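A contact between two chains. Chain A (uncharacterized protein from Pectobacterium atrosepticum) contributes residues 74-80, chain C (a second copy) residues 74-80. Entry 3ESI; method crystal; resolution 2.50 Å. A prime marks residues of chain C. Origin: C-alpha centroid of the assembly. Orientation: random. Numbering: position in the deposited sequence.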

ATOM      1  N   PHE A  74       0.616 -15.317   1.704  1.00 49.51           N
ATOM      2  CA  PHE A  74       1.693 -14.602   2.369  1.00 49.30           C
ATOM      3  C   PHE A  74       1.594 -14.859   3.863  1.00 49.46           C
ATOM      4  O   PHE A  74       0.670 -14.389   4.516  1.00 50.89           O
ATOM      5  CB  PHE A  74       1.589 -13.105   2.051  1.00 46.27           C
ATOM      6  CG  PHE A  74       1.742 -12.795   0.586  1.00 45.25           C
ATOM      7  CD1 PHE A  74       2.987 -12.859  -0.023  1.00 44.42           C
ATOM      8  CD2 PHE A  74       0.628 -12.516  -0.204  1.00 46.84           C
ATOM      9  CE1 PHE A  74       3.125 -12.656  -1.400  1.00 45.85           C
ATOM     10  CE2 PHE A  74       0.755 -12.311  -1.582  1.00 46.34           C
ATOM     11  CZ  PHE A  74       2.005 -12.383  -2.180  1.00 44.32           C
ATOM     12  N   GLN A  75       2.548 -15.612   4.400  1.00 49.64           N
ATOM     13  CA  GLN A  75       2.537 -15.948   5.821  1.00 50.64           C
ATOM     14  C   GLN A  75       3.446 -15.074   6.662  1.00 49.43           C
ATOM     15  O   GLN A  75       3.132 -14.786   7.810  1.00 50.88           O
ATOM     16  CB  GLN A  75       2.933 -17.412   6.017  1.00 51.28           C
ATOM     17  CG  GLN A  75       2.520 -18.292   4.860  1.00 54.83           C
ATOM     18  CD  GLN A  75       2.594 -19.762   5.182  1.00 57.30           C
ATOM     19  OE1 GLN A  75       2.531 -20.606   4.282  1.00 58.58           O
ATOM     20  NE2 GLN A  75       2.715 -20.086   6.471  1.00 57.22           N
ATOM     21  N   GLN A  76       4.571 -14.658   6.100  1.00 48.23           N
ATOM     22  CA  GLN A  76       5.504 -13.835   6.847  1.00 47.79           C
ATOM     23  C   GLN A  76       6.081 -12.749   5.959  1.00 45.90           C
ATOM     24  O   GLN A  76       6.477 -13.011   4.823  1.00 47.10           O
ATOM     25  CB  GLN A  76       6.643 -14.701   7.393  1.00 50.20           C
ATOM     26  CG  GLN A  76       7.131 -14.285   8.761  1.00 54.41           C
ATOM     27  CD  GLN A  76       6.192 -14.744   9.871  1.00 56.59           C
ATOM     28  OE1 GLN A  76       6.038 -14.067  10.892  1.00 59.22           O
ATOM     29  NE2 GLN A  76       5.572 -15.905   9.681  1.00 56.04           N
ATOM     30  N   PRO A  77       6.129 -11.508   6.458  1.00 43.30           N
ATOM     31  CA  PRO A  77       6.681 -10.414   5.655  1.00 41.86           C
ATOM     32  C   PRO A  77       8.185 -10.607   5.474  1.00 40.51           C
ATOM     33  O   PRO A  77       8.858 -11.169   6.340  1.00 41.44           O
ATOM     34  CB  PRO A  77       6.363  -9.178   6.490  1.00 41.92           C
ATOM     35  CG  PRO A  77       5.148  -9.587   7.266  1.00 42.09           C
ATOM     36  CD  PRO A  77       5.498 -10.989   7.679  1.00 42.39           C
ATOM     37  N   ILE A  78       8.698 -10.148   4.342  1.00 37.50           N
ATOM     38  CA  ILE A  78      10.110 -10.257   4.031  1.00 34.25           C
ATOM     39  C   ILE A  78      10.710  -8.860   4.159  1.00 34.64           C
ATOM     40  O   ILE A  78      10.375  -7.961   3.395  1.00 34.12           O
ATOM     41  CB  ILE A  78      10.293 -10.792   2.604  1.00 32.68           C
ATOM     42  CG1 ILE A  78       9.675 -12.193   2.509  1.00 32.70           C
ATOM     43  CG2 ILE A  78      11.763 -10.819   2.238  1.00 34.81           C
ATOM     44  CD1 ILE A  78       9.726 -12.833   1.140  1.00 26.70           C
ATOM     45  N   LEU A  79      11.589  -8.677   5.139  1.00 35.53           N
ATOM     46  CA  LEU A  79      12.205  -7.377   5.375  1.00 34.91           C
ATOM     47  C   LEU A  79      13.500  -7.185   4.597  1.00 33.82           C
ATOM     48  O   LEU A  79      14.098  -8.137   4.113  1.00 33.60           O
ATOM     49  CB  LEU A  79      12.492  -7.192   6.867  1.00 35.60           C
ATOM     50  CG  LEU A  79      11.351  -7.517   7.830  1.00 38.64           C
ATOM     51  CD1 LEU A  79      11.745  -7.078   9.239  1.00 37.64           C
ATOM     52  CD2 LEU A  79      10.075  -6.820   7.384  1.00 37.63           C
ATOM     53  N   PRO A  80      13.949  -5.932   4.475  1.00 32.70           N
ATOM     54  CA  PRO A  80      15.184  -5.615   3.762  1.00 32.76           C
ATOM     55  C   PRO A  80      16.366  -6.273   4.476  1.00 33.78           C
ATOM     56  O   PRO A  80      16.425  -6.275   5.708  1.00 33.83           O
ATOM     57  CB  PRO A  80      15.250  -4.093   3.851  1.00 31.33           C
ATOM     58  CG  PRO A  80      13.824  -3.690   3.927  1.00 32.96           C
ATOM     59  CD  PRO A  80      13.253  -4.705   4.892  1.00 31.99           C
TER
ATOM     60  N   PHE C  74       9.196   1.950  12.057  1.00 48.50           N
ATOM     61  CA  PHE C  74       8.555   0.647  11.934  1.00 48.99           C
ATOM     62  C   PHE C  74       9.632  -0.418  11.761  1.00 49.89           C
ATOM     63  O   PHE C  74      10.287  -0.478  10.729  1.00 51.27           O
ATOM     64  CB  PHE C  74       7.587   0.660  10.738  1.00 46.01           C
ATOM     65  CG  PHE C  74       6.466   1.655  10.892  1.00 45.91           C
ATOM     66  CD1 PHE C  74       5.403   1.401  11.757  1.00 44.50           C
ATOM     67  CD2 PHE C  74       6.512   2.888  10.235  1.00 46.71           C
ATOM     68  CE1 PHE C  74       4.407   2.358  11.971  1.00 45.15           C
ATOM     69  CE2 PHE C  74       5.518   3.852  10.444  1.00 45.21           C
ATOM     70  CZ  PHE C  74       4.466   3.588  11.312  1.00 44.23           C
ATOM     71  N   GLN C  75       9.811  -1.253  12.780  1.00 50.54           N
ATOM     72  CA  GLN C  75      10.835  -2.292  12.743  1.00 50.95           C
ATOM     73  C   GLN C  75      10.301  -3.658  12.362  1.00 50.08           C
ATOM     74  O   GLN C  75      10.985  -4.432  11.701  1.00 50.72           O
ATOM     75  CB  GLN C  75      11.533  -2.391  14.099  1.00 52.32           C
ATOM     76  CG  GLN C  75      11.606  -1.062  14.821  1.00 55.23           C
ATOM     77  CD  GLN C  75      12.574  -1.075  15.980  1.00 57.54           C
ATOM     78  OE1 GLN C  75      12.568  -0.163  16.813  1.00 60.51           O
ATOM     79  NE2 GLN C  75      13.423  -2.100  16.037  1.00 57.40           N
ATOM     80  N   GLN C  76       9.081  -3.963  12.779  1.00 48.77           N
ATOM     81  CA  GLN C  76       8.502  -5.261  12.457  1.00 47.81           C
ATOM     82  C   GLN C  76       7.040  -5.121  12.079  1.00 44.53           C
ATOM     83  O   GLN C  76       6.283  -4.402  12.732  1.00 44.50           O
ATOM     84  CB  GLN C  76       8.626  -6.203  13.652  1.00 50.45           C
ATOM     85  CG  GLN C  76       8.918  -7.642  13.278  1.00 55.02           C
ATOM     86  CD  GLN C  76      10.385  -7.860  12.913  1.00 58.23           C
ATOM     87  OE1 GLN C  76      10.711  -8.719  12.086  1.00 59.19           O
ATOM     88  NE2 GLN C  76      11.279  -7.091  13.542  1.00 58.50           N
ATOM     89  N   PRO C  77       6.623  -5.790  11.003  1.00 41.73           N
ATOM     90  CA  PRO C  77       5.219  -5.692  10.601  1.00 40.12           C
ATOM     91  C   PRO C  77       4.345  -6.409  11.625  1.00 39.49           C
ATOM     92  O   PRO C  77       4.780  -7.373  12.259  1.00 39.43           O
ATOM     93  CB  PRO C  77       5.195  -6.385   9.242  1.00 39.72           C
ATOM     94  CG  PRO C  77       6.588  -6.211   8.742  1.00 39.86           C
ATOM     95  CD  PRO C  77       7.415  -6.467   9.968  1.00 40.32           C
ATOM     96  N   ILE C  78       3.121  -5.920  11.786  1.00 37.69           N
ATOM     97  CA  ILE C  78       2.167  -6.492  12.716  1.00 34.74           C
ATOM     98  C   ILE C  78       1.116  -7.225  11.886  1.00 34.75           C
ATOM     99  O   ILE C  78       0.374  -6.607  11.125  1.00 33.58           O
ATOM    100  CB  ILE C  78       1.522  -5.374  13.546  1.00 33.49           C
ATOM    101  CG1 ILE C  78       2.609  -4.675  14.367  1.00 31.22           C
ATOM    102  CG2 ILE C  78       0.432  -5.936  14.450  1.00 35.72           C
ATOM    103  CD1 ILE C  78       2.135  -3.493  15.176  1.00 27.11           C
ATOM    104  N   LEU C  79       1.068  -8.544  12.020  1.00 35.43           N
ATOM    105  CA  LEU C  79       0.117  -9.358  11.266  1.00 34.98           C
ATOM    106  C   LEU C  79      -1.212  -9.547  11.981  1.00 33.49           C
ATOM    107  O   LEU C  79      -1.324  -9.311  13.183  1.00 32.28           O
ATOM    108  CB  LEU C  79       0.718 -10.734  10.977  1.00 36.44           C
ATOM    109  CG  LEU C  79       2.130 -10.739  10.392  1.00 39.00           C
ATOM    110  CD1 LEU C  79       2.479 -12.163   9.960  1.00 38.93           C
ATOM    111  CD2 LEU C  79       2.208  -9.769   9.205  1.00 40.31           C
ATOM    112  N   PRO C  80      -2.241  -9.977  11.242  1.00 32.59           N
ATOM    113  CA  PRO C  80      -3.568 -10.202  11.821  1.00 33.04           C
ATOM    114  C   PRO C  80      -3.485 -11.320  12.859  1.00 34.28           C
ATOM    115  O   PRO C  80      -2.809 -12.320  12.629  1.00 33.31           O
ATOM    116  CB  PRO C  80      -4.411 -10.614  10.616  1.00 31.51           C
ATOM    117  CG  PRO C  80      -3.748  -9.929   9.474  1.00 32.62           C
ATOM    118  CD  PRO C  80      -2.274 -10.140   9.779  1.00 30.93           C
TER

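How do the two backbones meet? They run nearly antiparallel, their end-to-end directions 168° apart, and the register is centred on proline: the CA atoms of Pro77 and Pro77′ lie 7.0 Å apart. Moving outward, Gln76 pairs in register with Leu79′, and Leu79 with Gln76′, with CA atoms separated by 8.3 Å in each pair. No hydrogen bond crosses between the stretches, so side-chain packing carries the contact.

What fills the space between the chains? Pro77 and Leu79, with their counterparts in chain C, all direct their CA-to-CB bonds toward the other stretch. At the centre, CB of Pro77 sits 3.7 Å from CG of Pro77′. The leucines extend this apolar cluster: CD2 of Leu79′ comes 3.5 Å from CG of Pro77, and CD2 of Leu79 lies 3.7 Å from CD of Pro77′. These four residues account for most of the 260 Å² buried. The apolar proline rings meet at the middle, while the branched leucines, with chi1 m and chi2 t, reach across to the opposing rings.

Where do the leucines meet polar atoms? Their CD1 methyls lie beside the glutamines. CD1 of Leu79′ is 3.5 Å from the backbone O of Gln75, and CD1 of Leu79 is 3.7 Å from O of Gln75′; these are packing contacts. The two halves differ slightly at the next residue: OE1 of Gln76′ approaches CD1 of Leu79 to 3.4 Å, whereas OE1 of Gln76 stays 4.1 Å from CD1 of Leu79′. In both copies the flexible glutamine side chain brings its end nearer than its CA-to-CB direction suggests.

Why does Ile78 take no part? Its CA-to-CB bond points away from the partner in both copies, between two residues that point toward it. The isoleucine is buried within the assembly, a setting that suits its wholly apolar side chain.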